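Local structure of cytochrome c552 (Thermochromatium tepidum, 5ZE8) at residues A[39-44]-A[121-126]; A[68-73]-A[417-422]; A[94-99]-A[111-116]; A[234-239]-A[368-373]. The protein probably carries electrons at low potential through five covalently bound hemes c in a purple sulfur photosynthetic bacterium. All blocks are in the same frame, centred on the assembly; numbering follows the deposited sequence.

Contacts 1 and 3 lie wholly in the N-terminal heme-binding region, contact 2 joins that region to helix 420-423 near the C-terminus, and contact 4 lies at an edge strand of the antiparallel sheet. Contact 3 is the most buried: a phenylalanine ring between a proline and a glutamine amide, with a threonine methyl beside it. It abuts contact 1, where T122 and Y121 pack on L115, and contact 2, where H72 meets C99; contacts 2 and 3 both touch the heme of chain C. Contact 1 is partly buried and polar, centred on one carboxylate. Contact 2 relies on aliphatic packing, with acidic groups on its heme side. Contact 4, with half its touching residues exposed, relies on amide-to-carbonyl bonds.

Contact 1. Residues A[39-44]-A[121-126]; sequences RVSSEL and YTEGVN. With HEC (heme c), chain D.
S41 and S42 close on the carboxylate of E123, and each of its oxygens is gripped. E123 OE2 accepts from S41 OG at 2.6 Å through its syn lone pair. E123 OE1 takes S42 N at 2.9 Å, also syn, with a nearly straight N-H (164°). The S42 hydroxyl adds a bond of 2.7 Å from OG to the same OE1, arriving from above the carboxylate plane. N126 ND2 is the third donor to E123 OE1, 3.0 Å away on the anti side. The E123 chain is extended beyond CG (chi2 174°), which carries its carboxylate out to the serines. These four bonds fix the rotation of the carboxylate and would probably favour its charged form. Because chi1 of S41 is 176°, its OG swings away from its own amide nitrogen; there it both donates to E123 and, at 3.1 Å, accepts from E43 N as the N-cap of the following helix. A water links V40 O to N126 ND2. Further back, R39 and Y121 run alongside each other, both turning their polar ends to D110. N126 OD1 caps A129 N of helix 127-131. Two helix N-caps are thus tied by one buried glutamate, beside the CxxCH heme-attachment sequence that opens with C127 and is typical of c-type cytochromes.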
# COMPACT_ATOMS: atom_id res chain seq x y z
N ARG A 39 -9.91 13.50 17.64
CA ARG A 39 -8.97 13.10 18.71
C ARG A 39 -9.53 11.97 19.58
O ARG A 39 -8.91 11.60 20.62
CB ARG A 39 -8.58 14.34 19.57
CG ARG A 39 -7.41 15.17 19.03
CD ARG A 39 -6.87 16.17 20.09
NE ARG A 39 -6.73 17.51 19.44
CZ ARG A 39 -7.33 18.65 19.79
NH1 ARG A 39 -8.12 18.80 20.89
NH2 ARG A 39 -7.09 19.71 19.03
N VAL A 40 -10.64 11.38 19.18
CA VAL A 40 -11.21 10.18 19.84
C VAL A 40 -10.41 8.92 19.48
O VAL A 40 -10.23 8.58 18.28
CB VAL A 40 -12.68 9.99 19.47
CG1 VAL A 40 -13.18 8.64 20.04
CG2 VAL A 40 -13.51 11.09 20.03
N SER A 41 -9.92 8.20 20.52
CA SER A 41 -9.09 7.02 20.31
C SER A 41 -9.91 5.90 19.72
O SER A 41 -11.05 5.62 20.11
CB SER A 41 -8.51 6.52 21.64
OG SER A 41 -7.79 5.32 21.45
N SER A 42 -9.21 5.11 18.91
CA SER A 42 -9.80 3.88 18.31
C SER A 42 -10.23 2.87 19.41
O SER A 42 -11.08 1.97 19.16
CB SER A 42 -8.82 3.25 17.32
OG SER A 42 -8.42 4.22 16.33
N GLU A 43 -9.59 2.96 20.58
CA GLU A 43 -9.95 2.12 21.71
C GLU A 43 -11.42 2.37 22.12
O GLU A 43 -12.06 1.45 22.66
CB GLU A 43 -8.98 2.34 22.89
CG GLU A 43 -7.55 2.05 22.58
CD GLU A 43 -7.28 0.59 22.26
OE1 GLU A 43 -7.89 -0.27 22.93
OE2 GLU A 43 -6.41 0.28 21.36
N LEU A 44 -11.93 3.57 21.98
CA LEU A 44 -13.32 3.84 22.31
C LEU A 44 -14.24 3.09 21.37
O LEU A 44 -15.11 2.37 21.80
CB LEU A 44 -13.66 5.34 22.26
CG LEU A 44 -15.19 5.56 22.48
CD1 LEU A 44 -15.57 5.01 23.87
CD2 LEU A 44 -15.63 6.97 22.33
N TYR A 121 -2.57 10.68 17.36
CA TYR A 121 -1.41 10.76 16.51
C TYR A 121 -0.70 9.39 16.45
O TYR A 121 -0.26 8.94 15.39
CB TYR A 121 -0.45 11.86 17.08
CG TYR A 121 -1.13 13.15 17.45
CD1 TYR A 121 -2.28 13.61 16.82
CD2 TYR A 121 -0.59 13.94 18.47
CE1 TYR A 121 -2.89 14.82 17.17
CE2 TYR A 121 -1.20 15.13 18.82
CZ TYR A 121 -2.32 15.56 18.20
OH TYR A 121 -2.95 16.74 18.52
N THR A 122 -0.59 8.69 17.60
CA THR A 122 0.12 7.43 17.58
C THR A 122 -0.61 6.33 16.78
O THR A 122 0.07 5.45 16.26
CB THR A 122 0.46 6.84 18.97
OG1 THR A 122 -0.72 6.58 19.68
CG2 THR A 122 1.24 7.91 19.75
N GLU A 123 -1.91 6.47 16.67
CA GLU A 123 -2.71 5.51 15.96
C GLU A 123 -2.72 5.71 14.45
O GLU A 123 -3.38 4.90 13.76
CB GLU A 123 -4.16 5.55 16.48
CG GLU A 123 -4.27 5.13 17.96
CD GLU A 123 -5.65 5.29 18.53
OE1 GLU A 123 -6.62 5.64 17.83
OE2 GLU A 123 -5.85 5.03 19.77
N GLY A 124 -2.01 6.71 13.92
CA GLY A 124 -1.82 6.72 12.47
C GLY A 124 -3.16 6.94 11.72
O GLY A 124 -3.94 7.85 12.09
N VAL A 125 -3.36 6.11 10.70
CA VAL A 125 -4.60 6.21 9.94
C VAL A 125 -5.65 5.37 10.70
O VAL A 125 -5.79 4.18 10.46
CB VAL A 125 -4.34 5.70 8.50
CG1 VAL A 125 -5.61 5.83 7.66
CG2 VAL A 125 -3.31 6.54 7.79
N ASN A 126 -6.35 6.06 11.58
CA ASN A 126 -7.21 5.41 12.55
C ASN A 126 -8.68 5.57 12.22
O ASN A 126 -9.02 6.11 11.17
CB ASN A 126 -6.83 5.85 13.94
CG ASN A 126 -7.28 7.21 14.30
OD1 ASN A 126 -7.81 7.95 13.48
ND2 ASN A 126 -7.08 7.58 15.62
FE HEC D . -14.20 1.82 8.81
CHA HEC D . -16.96 0.82 6.96
CHB HEC D . -15.88 1.19 11.67
CHC HEC D . -11.23 2.20 10.63
CHD HEC D . -12.73 3.07 6.04
NA HEC D . -16.01 1.14 9.23
C1A HEC D . -16.99 0.76 8.35
C2A HEC D . -18.10 0.20 9.08
C3A HEC D . -17.80 0.32 10.44
C4A HEC D . -16.52 0.90 10.49
CMA HEC D . -18.61 -0.10 11.66
CAA HEC D . -19.32 -0.47 8.41
CBA HEC D . -18.94 -1.94 8.24
CGA HEC D . -20.07 -2.73 7.62
O1A HEC D . -21.26 -2.55 8.00
O2A HEC D . -19.80 -3.68 6.85
NB HEC D . -13.65 1.74 10.78
C1B HEC D . -14.52 1.51 11.74
C2B HEC D . -13.79 1.51 13.00
C3B HEC D . -12.48 1.74 12.73
C4B HEC D . -12.40 1.93 11.31
CMB HEC D . -14.40 1.20 14.35
CAB HEC D . -11.28 1.70 13.56
CBB HEC D . -11.05 0.54 14.32
NC HEC D . -12.36 2.50 8.41
C1C HEC D . -11.25 2.55 9.24
C2C HEC D . -10.13 3.04 8.54
C3C HEC D . -10.53 3.39 7.26
C4C HEC D . -11.94 2.99 7.18
CMC HEC D . -8.79 3.31 9.20
CAC HEC D . -9.70 3.96 6.15
CBC HEC D . -8.45 3.34 5.79
ND HEC D . -14.72 1.92 6.94
C1D HEC D . -13.99 2.50 5.92
C2D HEC D . -14.68 2.40 4.61
C3D HEC D . -15.85 1.77 4.88
C4D HEC D . -15.89 1.45 6.33
CMD HEC D . -14.26 3.01 3.32
CAD HEC D . -16.92 1.45 3.88
CBD HEC D . -16.62 0.14 3.14
CGD HEC D . -17.46 0.04 1.88
O1D HEC D . -16.94 -0.02 0.76
O2D HEC D . -18.67 -0.09 2.00
O HOH W 1 -8.00 9.91 17.04
O HOH W 2 -5.54 1.65 19.28

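Contact 2. Residues A[68-73]-A[417-422]; sequences SDPIHG and QLPAEL. With HEC (heme c), chain C.
The flat imidazole of H72 meets heme C on one side of the helix start, while on the other P70 and I71 meet L418 and L422. The H72 ring presents its edge: the heme methine carbon CHB lies in the imidazole plane, 3.1 Å from ND1, and ND1 stands almost straight above the porphyrin at that point, so edge meets face. The H72 ring is also stacked with that of H103. Next to it, D69 OD2 comes within 2.6 Å of the propionate oxygen O1A of the same heme, a spacing at which one of the two acids probably holds a proton; D69 OD2 also comes close to a propionate oxygen of another heme. With chi1 at 173°, the D69 carboxylate lies beside its own carbonyl carbon, and OD1 accepts from I71 N at 3.0 Å from above the carboxylate plane, which makes D69 the N-cap of helix 70-79. The side-chain contacts between the segments are all apolar. L422 CD1 sits 3.8 Å from P70 CG and 4.1 Å from I71 CG1, the I71 and L422 chains running past each other in opposite senses. The backbone exception is P70 O, 3.6 Å from L418 CD2. I71 CG2 lies 3.7 Å from the propionate carbon CGA. The chemistry implies apolar packing next to a cluster of acids that probably share a proton, which would probably raise the pKa of at least one.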
# COMPACT_ATOMS: atom_id res chain seq x y z
N SER A 68 5.76 3.58 14.44
CA SER A 68 5.28 2.18 14.36
C SER A 68 5.72 1.39 13.15
O SER A 68 5.56 0.15 13.18
CB SER A 68 3.76 2.08 14.39
OG SER A 68 3.23 2.55 15.60
N ASP A 69 6.17 2.04 12.11
CA ASP A 69 6.63 1.33 10.93
C ASP A 69 8.13 1.68 10.81
O ASP A 69 8.48 2.83 10.50
CB ASP A 69 5.91 1.86 9.68
CG ASP A 69 6.46 1.27 8.43
OD1 ASP A 69 7.39 0.50 8.47
OD2 ASP A 69 5.98 1.64 7.34
N PRO A 70 9.01 0.71 11.06
CA PRO A 70 10.42 1.06 11.03
C PRO A 70 10.98 1.42 9.65
O PRO A 70 11.94 2.15 9.53
CB PRO A 70 11.09 -0.21 11.56
CG PRO A 70 10.17 -1.24 11.17
CD PRO A 70 8.80 -0.72 11.22
N ILE A 71 10.33 0.99 8.55
CA ILE A 71 10.74 1.40 7.21
C ILE A 71 10.40 2.86 6.99
O ILE A 71 11.24 3.69 6.70
CB ILE A 71 10.08 0.49 6.14
CG1 ILE A 71 10.65 -0.94 6.23
CG2 ILE A 71 10.32 1.05 4.78
CD1 ILE A 71 9.98 -1.94 5.24
N HIS A 72 9.12 3.20 7.15
CA HIS A 72 8.76 4.60 7.07
C HIS A 72 9.54 5.42 8.09
O HIS A 72 9.95 6.55 7.79
CB HIS A 72 7.24 4.80 7.35
CG HIS A 72 6.84 6.24 7.49
ND1 HIS A 72 6.93 7.15 6.46
CD2 HIS A 72 6.27 6.91 8.52
CE1 HIS A 72 6.46 8.32 6.88
NE2 HIS A 72 6.09 8.21 8.12
N GLY A 73 9.77 4.89 9.26
CA GLY A 73 10.50 5.68 10.29
C GLY A 73 11.89 6.03 9.93
O GLY A 73 12.38 7.14 10.29
N GLN A 417 20.06 -2.94 9.53
CA GLN A 417 19.42 -2.98 10.85
C GLN A 417 17.92 -3.07 10.82
O GLN A 417 17.32 -3.54 11.80
CB GLN A 417 19.85 -1.80 11.78
CG GLN A 417 18.83 -0.63 12.07
CD GLN A 417 18.90 -0.02 13.51
OE1 GLN A 417 19.88 -0.21 14.26
NE2 GLN A 417 17.87 0.77 13.89
N LEU A 418 17.33 -2.79 9.66
CA LEU A 418 15.90 -3.11 9.53
C LEU A 418 15.61 -4.60 9.81
O LEU A 418 16.40 -5.48 9.49
CB LEU A 418 15.34 -2.68 8.15
CG LEU A 418 15.40 -1.17 7.82
CD1 LEU A 418 15.18 -0.96 6.32
CD2 LEU A 418 14.31 -0.43 8.61
N PRO A 419 14.51 -4.90 10.48
CA PRO A 419 14.14 -6.25 10.75
C PRO A 419 14.22 -7.16 9.51
O PRO A 419 13.64 -6.84 8.43
CB PRO A 419 12.68 -6.12 11.15
CG PRO A 419 12.56 -4.79 11.75
CD PRO A 419 13.49 -3.92 10.96
N ALA A 420 14.88 -8.28 9.65
CA ALA A 420 15.18 -9.15 8.50
C ALA A 420 13.92 -9.75 7.89
O ALA A 420 13.89 -10.09 6.69
CB ALA A 420 16.19 -10.22 8.88
N GLU A 421 12.88 -9.84 8.72
CA GLU A 421 11.54 -10.28 8.31
C GLU A 421 10.93 -9.32 7.33
O GLU A 421 10.11 -9.73 6.51
CB GLU A 421 10.57 -10.36 9.51
CG GLU A 421 11.06 -11.11 10.76
CD GLU A 421 10.79 -10.34 12.07
OE1 GLU A 421 11.50 -9.33 12.35
OE2 GLU A 421 9.89 -10.76 12.83
N LEU A 422 11.24 -8.02 7.44
CA LEU A 422 10.74 -7.04 6.50
C LEU A 422 11.44 -7.11 5.24
O LEU A 422 10.76 -7.11 4.22
CB LEU A 422 10.81 -5.59 6.98
CG LEU A 422 9.89 -5.44 8.09
CD1 LEU A 422 10.12 -4.10 8.74
CD2 LEU A 422 8.45 -5.61 7.64
FE HEC C . 4.64 7.47 2.45
CHA HEC C . 4.57 4.04 2.18
CHB HEC C . 7.86 7.28 3.52
CHC HEC C . 4.87 10.81 2.41
CHD HEC C . 1.44 7.68 1.38
NA HEC C . 5.97 6.05 2.77
C1A HEC C . 5.74 4.65 2.61
C2A HEC C . 6.97 3.91 2.77
C3A HEC C . 7.90 4.81 3.11
C4A HEC C . 7.29 6.10 3.09
CMA HEC C . 9.35 4.57 3.38
CAA HEC C . 7.13 2.44 2.75
CBA HEC C . 6.68 1.90 4.13
CGA HEC C . 6.71 0.42 4.35
O1A HEC C . 6.46 -0.13 5.48
O2A HEC C . 6.97 -0.39 3.40
NB HEC C . 6.11 8.79 2.98
C1B HEC C . 7.31 8.52 3.45
C2B HEC C . 7.95 9.74 3.83
C3B HEC C . 7.18 10.80 3.48
C4B HEC C . 5.97 10.15 2.89
CMB HEC C . 9.31 9.79 4.43
CAB HEC C . 7.39 12.25 3.57
CBB HEC C . 8.65 12.74 3.16
NC HEC C . 3.41 8.95 1.97
C1C HEC C . 3.67 10.34 1.94
C2C HEC C . 2.55 11.09 1.48
C3C HEC C . 1.54 10.19 1.24
C4C HEC C . 2.10 8.87 1.57
CMC HEC C . 2.48 12.57 1.39
CAC HEC C . 0.17 10.44 0.76
CBC HEC C . 0.08 11.17 -0.45
ND HEC C . 3.29 6.16 1.97
C1D HEC C . 2.01 6.38 1.58
C2D HEC C . 1.30 5.16 1.26
C3D HEC C . 2.17 4.17 1.41
C4D HEC C . 3.43 4.79 1.86
CMD HEC C . -0.10 5.09 0.77
CAD HEC C . 1.92 2.67 1.23
CBD HEC C . 2.36 2.38 -0.17
CGD HEC C . 2.26 0.90 -0.55
O1D HEC C . 1.68 0.09 0.12
O2D HEC C . 2.88 0.49 -1.59

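Contact 3. Residues A[94-99]-A[111-116]; sequences GKFPLC and QTTKLD. With HEC (heme c), chain C.
F96 is clamped between P97 and Q111, and the clamp divides a buried side from an exposed one. On the tightly packed buried side, the methyl CG2 of T113 lies 3.6 Å from F96 CE1 and equally 3.6 Å from P97 CD, wedged where the two rings meet. P97 CD itself covers one face of the phenyl ring, displaced toward the rim. The opposite face carries Q111 CD, again off centre, with amide and ring planes 38° apart. At the ring's edge, near its plane, T112 O approaches CZ of F96 to 3.6 Å. F96 reaches these partners because its CG stands opposite its own amide nitrogen (chi1 -176°). The hydroxyl of T113 turns instead to A85 and M88, leaving the methyl for packing. The solvent side belongs to exposed Q111: its chain bends at chi2 (72°) to bring OE1 within 3.4 Å of F96 CD1, close, but with no hydrogen bond holding amide to ring. Q111 is also the C-prime residue of a Schellman motif ending helix 105-109. Three residues on from F96, C99 SG is bonded covalently to heme C CAB at 1.9 Å. The chemistry implies van der Waals cohesion between the lead-in to the CxxCH heme-attachment sequence and the loop after helix 105-109.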
# COMPACT_ATOMS: atom_id res chain seq x y z
N GLY A 94 11.76 22.76 4.14
CA GLY A 94 11.40 23.62 5.28
C GLY A 94 9.93 23.77 5.66
O GLY A 94 9.57 24.62 6.48
N LYS A 95 9.05 22.96 5.05
CA LYS A 95 7.59 23.06 5.26
C LYS A 95 7.17 22.01 6.30
O LYS A 95 7.92 21.10 6.59
CB LYS A 95 6.83 22.77 3.99
CG LYS A 95 7.05 23.81 2.87
CD LYS A 95 6.06 23.57 1.75
CE LYS A 95 6.37 24.45 0.56
NZ LYS A 95 5.65 23.86 -0.62
N PHE A 96 6.02 22.23 6.87
CA PHE A 96 5.37 21.23 7.73
C PHE A 96 5.47 19.89 6.99
O PHE A 96 5.20 19.79 5.77
CB PHE A 96 3.91 21.61 7.98
CG PHE A 96 3.20 20.69 8.94
CD1 PHE A 96 3.31 20.90 10.26
CD2 PHE A 96 2.50 19.60 8.48
CE1 PHE A 96 2.71 20.08 11.19
CE2 PHE A 96 1.87 18.76 9.37
CZ PHE A 96 2.01 18.99 10.71
N PRO A 97 5.82 18.83 7.68
CA PRO A 97 6.17 17.59 6.97
C PRO A 97 4.99 16.98 6.19
O PRO A 97 3.98 16.51 6.82
CB PRO A 97 6.63 16.68 8.09
CG PRO A 97 7.03 17.61 9.24
CD PRO A 97 6.09 18.72 9.13
N LEU A 98 5.09 16.89 4.86
CA LEU A 98 3.99 16.46 4.07
C LEU A 98 3.63 14.98 4.34
O LEU A 98 2.47 14.59 4.13
CB LEU A 98 4.22 16.65 2.55
CG LEU A 98 5.21 15.69 1.90
CD1 LEU A 98 5.09 15.81 0.40
CD2 LEU A 98 6.68 15.74 2.28
N CYS A 99 4.61 14.19 4.84
CA CYS A 99 4.38 12.80 5.19
C CYS A 99 3.15 12.67 6.08
O CYS A 99 2.44 11.68 6.05
CB CYS A 99 5.58 12.22 5.90
SG CYS A 99 7.22 12.79 5.39
N GLN A 111 -1.92 20.43 13.20
CA GLN A 111 -0.64 21.16 12.96
C GLN A 111 0.43 20.82 13.98
O GLN A 111 1.13 21.75 14.50
CB GLN A 111 -0.85 22.71 12.87
CG GLN A 111 0.21 23.49 12.05
CD GLN A 111 0.17 23.31 10.56
OE1 GLN A 111 1.20 23.60 9.88
NE2 GLN A 111 -0.94 22.90 10.00
N THR A 112 0.64 19.55 14.24
CA THR A 112 1.70 19.10 15.16
C THR A 112 2.54 17.98 14.57
O THR A 112 1.98 17.16 13.80
CB THR A 112 1.13 18.66 16.50
OG1 THR A 112 2.20 18.31 17.41
CG2 THR A 112 0.20 17.49 16.41
N THR A 113 3.81 17.96 14.91
CA THR A 113 4.76 16.97 14.45
C THR A 113 5.19 16.03 15.58
O THR A 113 5.94 15.11 15.33
CB THR A 113 5.99 17.54 13.72
OG1 THR A 113 6.84 18.25 14.67
CG2 THR A 113 5.55 18.52 12.68
N LYS A 114 4.65 16.24 16.78
CA LYS A 114 5.06 15.41 17.92
C LYS A 114 4.11 14.25 18.05
O LYS A 114 3.04 14.35 18.64
CB LYS A 114 5.08 16.27 19.22
CG LYS A 114 5.64 15.44 20.38
CD LYS A 114 5.98 16.33 21.56
CE LYS A 114 6.18 15.52 22.85
NZ LYS A 114 7.16 14.45 22.69
N LEU A 115 4.51 13.17 17.39
CA LEU A 115 3.57 12.08 17.11
C LEU A 115 3.29 11.24 18.34
O LEU A 115 2.32 10.49 18.35
CB LEU A 115 4.13 11.22 15.99
CG LEU A 115 4.35 11.98 14.67
CD1 LEU A 115 4.87 11.04 13.61
CD2 LEU A 115 3.11 12.79 14.25
N ASP A 116 4.13 11.33 19.39
CA ASP A 116 3.92 10.49 20.55
C ASP A 116 3.06 11.13 21.60
O ASP A 116 2.83 10.55 22.65
CB ASP A 116 5.24 10.03 21.21
CG ASP A 116 6.12 11.11 21.70
OD1 ASP A 116 5.93 12.25 21.33
OD2 ASP A 116 7.10 10.71 22.45
FE HEC C . 4.64 7.47 2.45
CHA HEC C . 4.57 4.04 2.18
CHB HEC C . 7.86 7.28 3.52
CHC HEC C . 4.87 10.81 2.41
CHD HEC C . 1.44 7.68 1.38
NA HEC C . 5.97 6.05 2.77
C1A HEC C . 5.74 4.65 2.61
C2A HEC C . 6.97 3.91 2.77
C3A HEC C . 7.90 4.81 3.11
C4A HEC C . 7.29 6.10 3.09
CMA HEC C . 9.35 4.57 3.38
CAA HEC C . 7.13 2.44 2.75
CBA HEC C . 6.68 1.90 4.13
CGA HEC C . 6.71 0.42 4.35
O1A HEC C . 6.46 -0.13 5.48
O2A HEC C . 6.97 -0.39 3.40
NB HEC C . 6.11 8.79 2.98
C1B HEC C . 7.31 8.52 3.45
C2B HEC C . 7.95 9.74 3.83
C3B HEC C . 7.18 10.80 3.48
C4B HEC C . 5.97 10.15 2.89
CMB HEC C . 9.31 9.79 4.43
CAB HEC C . 7.39 12.25 3.57
CBB HEC C . 8.65 12.74 3.16
NC HEC C . 3.41 8.95 1.97
C1C HEC C . 3.67 10.34 1.94
C2C HEC C . 2.55 11.09 1.48
C3C HEC C . 1.54 10.19 1.24
C4C HEC C . 2.10 8.87 1.57
CMC HEC C . 2.48 12.57 1.39
CAC HEC C . 0.17 10.44 0.76
CBC HEC C . 0.08 11.17 -0.45
ND HEC C . 3.29 6.16 1.97
C1D HEC C . 2.01 6.38 1.58
C2D HEC C . 1.30 5.16 1.26
C3D HEC C . 2.17 4.17 1.41
C4D HEC C . 3.43 4.79 1.86
CMD HEC C . -0.10 5.09 0.77
CAD HEC C . 1.92 2.67 1.23
CBD HEC C . 2.36 2.38 -0.17
CGD HEC C . 2.26 0.90 -0.55
O1D HEC C . 1.68 0.09 0.12
O2D HEC C . 2.88 0.49 -1.59

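Contact 4. Residues A[234-239]-A[368-373]; sequences NPQGVP and TATKPG
N234 and Q236, both in the type I turn from N234 to G237, converge on one carbonyl, A369 O, just before a classic beta bulge in which T370 and K371 both face A357. The two amides reach this oxygen from opposite faces of its carbonyl plane. N234 ND2 donates at 2.8 Å, tilted 31° from that plane; Q236 NE2 donates at 2.9 Å from more steeply above it, along an almost perfectly straight N-H (177°). A369 O lies in the plane of either amide, so both groups are held in rotation. Each nitrogen has a second acceptor in the preceding loop, P366 O for N234 and P367 O for Q236. The other end of the N234 amide works inward: OD1 accepts from V238 N at 2.9 Å, which stiffens the turn. Q236 is bent at chi2 (68°), folding its amide back to the carbonyl, while its CG slants across T370 CG2 at 4.1 Å. V238 supplies the apolar part. Its CG2 branch packs against the backbone at T370 C, 3.4 Å away, and its CG1 branch lies toward P372, with Y354 and L356 of strand 351-357 also touching the side chain. Beside this, one water donates to both backbone carbonyls, 3.0 Å from Q236 O and 2.6 Å from T370 O.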
# COMPACT_ATOMS: atom_id res chain seq x y z
N ASN A 234 7.77 13.79 -6.51
CA ASN A 234 8.95 14.43 -5.95
C ASN A 234 8.87 15.93 -6.25
O ASN A 234 7.90 16.42 -6.84
CB ASN A 234 10.22 13.68 -6.40
CG ASN A 234 10.74 14.11 -7.75
OD1 ASN A 234 10.15 14.94 -8.43
ND2 ASN A 234 11.87 13.54 -8.13
N PRO A 235 9.89 16.67 -5.87
CA PRO A 235 9.74 18.12 -6.01
C PRO A 235 9.91 18.60 -7.44
O PRO A 235 9.59 19.76 -7.76
CB PRO A 235 10.85 18.69 -5.11
CG PRO A 235 11.22 17.58 -4.19
CD PRO A 235 10.80 16.28 -4.79
N GLN A 236 10.46 17.77 -8.30
CA GLN A 236 10.51 18.07 -9.72
C GLN A 236 9.33 17.50 -10.46
O GLN A 236 9.37 17.46 -11.69
CB GLN A 236 11.84 17.54 -10.29
CG GLN A 236 13.14 18.11 -9.69
CD GLN A 236 13.44 17.73 -8.25
OE1 GLN A 236 13.48 18.58 -7.38
NE2 GLN A 236 13.62 16.45 -8.00
N GLY A 237 8.27 17.04 -9.74
CA GLY A 237 7.03 16.58 -10.39
C GLY A 237 7.09 15.14 -10.86
O GLY A 237 6.21 14.69 -11.58
N VAL A 238 8.13 14.40 -10.49
CA VAL A 238 8.24 13.06 -11.00
C VAL A 238 7.41 12.15 -10.11
O VAL A 238 7.54 12.23 -8.88
CB VAL A 238 9.66 12.56 -10.98
CG1 VAL A 238 9.70 11.21 -11.65
CG2 VAL A 238 10.52 13.52 -11.80
N PRO A 239 6.56 11.27 -10.71
CA PRO A 239 5.83 10.45 -9.78
C PRO A 239 6.73 9.50 -8.99
O PRO A 239 7.65 8.85 -9.55
CB PRO A 239 4.88 9.63 -10.69
CG PRO A 239 4.78 10.40 -11.92
CD PRO A 239 6.08 11.13 -12.11
N THR A 368 16.02 13.93 -6.01
CA THR A 368 16.60 14.81 -7.03
C THR A 368 16.27 14.42 -8.48
O THR A 368 16.54 15.15 -9.44
CB THR A 368 18.12 14.95 -6.80
OG1 THR A 368 18.71 13.66 -6.75
CG2 THR A 368 18.36 15.71 -5.45
N ALA A 369 15.59 13.31 -8.67
CA ALA A 369 15.25 12.89 -10.00
C ALA A 369 14.37 13.91 -10.75
O ALA A 369 13.49 14.58 -10.19
CB ALA A 369 14.59 11.51 -9.96
N THR A 370 14.64 14.11 -12.03
CA THR A 370 13.90 15.06 -12.84
C THR A 370 13.05 14.37 -13.87
O THR A 370 12.29 15.02 -14.50
CB THR A 370 14.87 15.98 -13.62
OG1 THR A 370 15.77 15.14 -14.36
CG2 THR A 370 15.61 16.87 -12.72
N LYS A 371 13.16 13.04 -14.08
CA LYS A 371 12.46 12.28 -15.13
C LYS A 371 12.11 10.84 -14.58
O LYS A 371 12.87 10.31 -13.75
CB LYS A 371 13.40 12.15 -16.40
CG LYS A 371 13.71 13.51 -17.10
CD LYS A 371 14.58 13.42 -18.37
CE LYS A 371 14.92 14.76 -19.04
NZ LYS A 371 16.08 14.67 -19.99
N PRO A 372 10.95 10.27 -14.98
CA PRO A 372 10.75 8.83 -14.72
C PRO A 372 11.86 8.02 -15.36
O PRO A 372 12.30 8.36 -16.46
CB PRO A 372 9.42 8.51 -15.39
CG PRO A 372 8.73 9.83 -15.58
CD PRO A 372 9.83 10.84 -15.76
N GLY A 373 12.29 6.96 -14.68
CA GLY A 373 13.14 5.93 -15.29
C GLY A 373 12.28 4.87 -15.96
O GLY A 373 11.07 5.04 -16.15
O HOH W 3 11.42 17.42 -13.92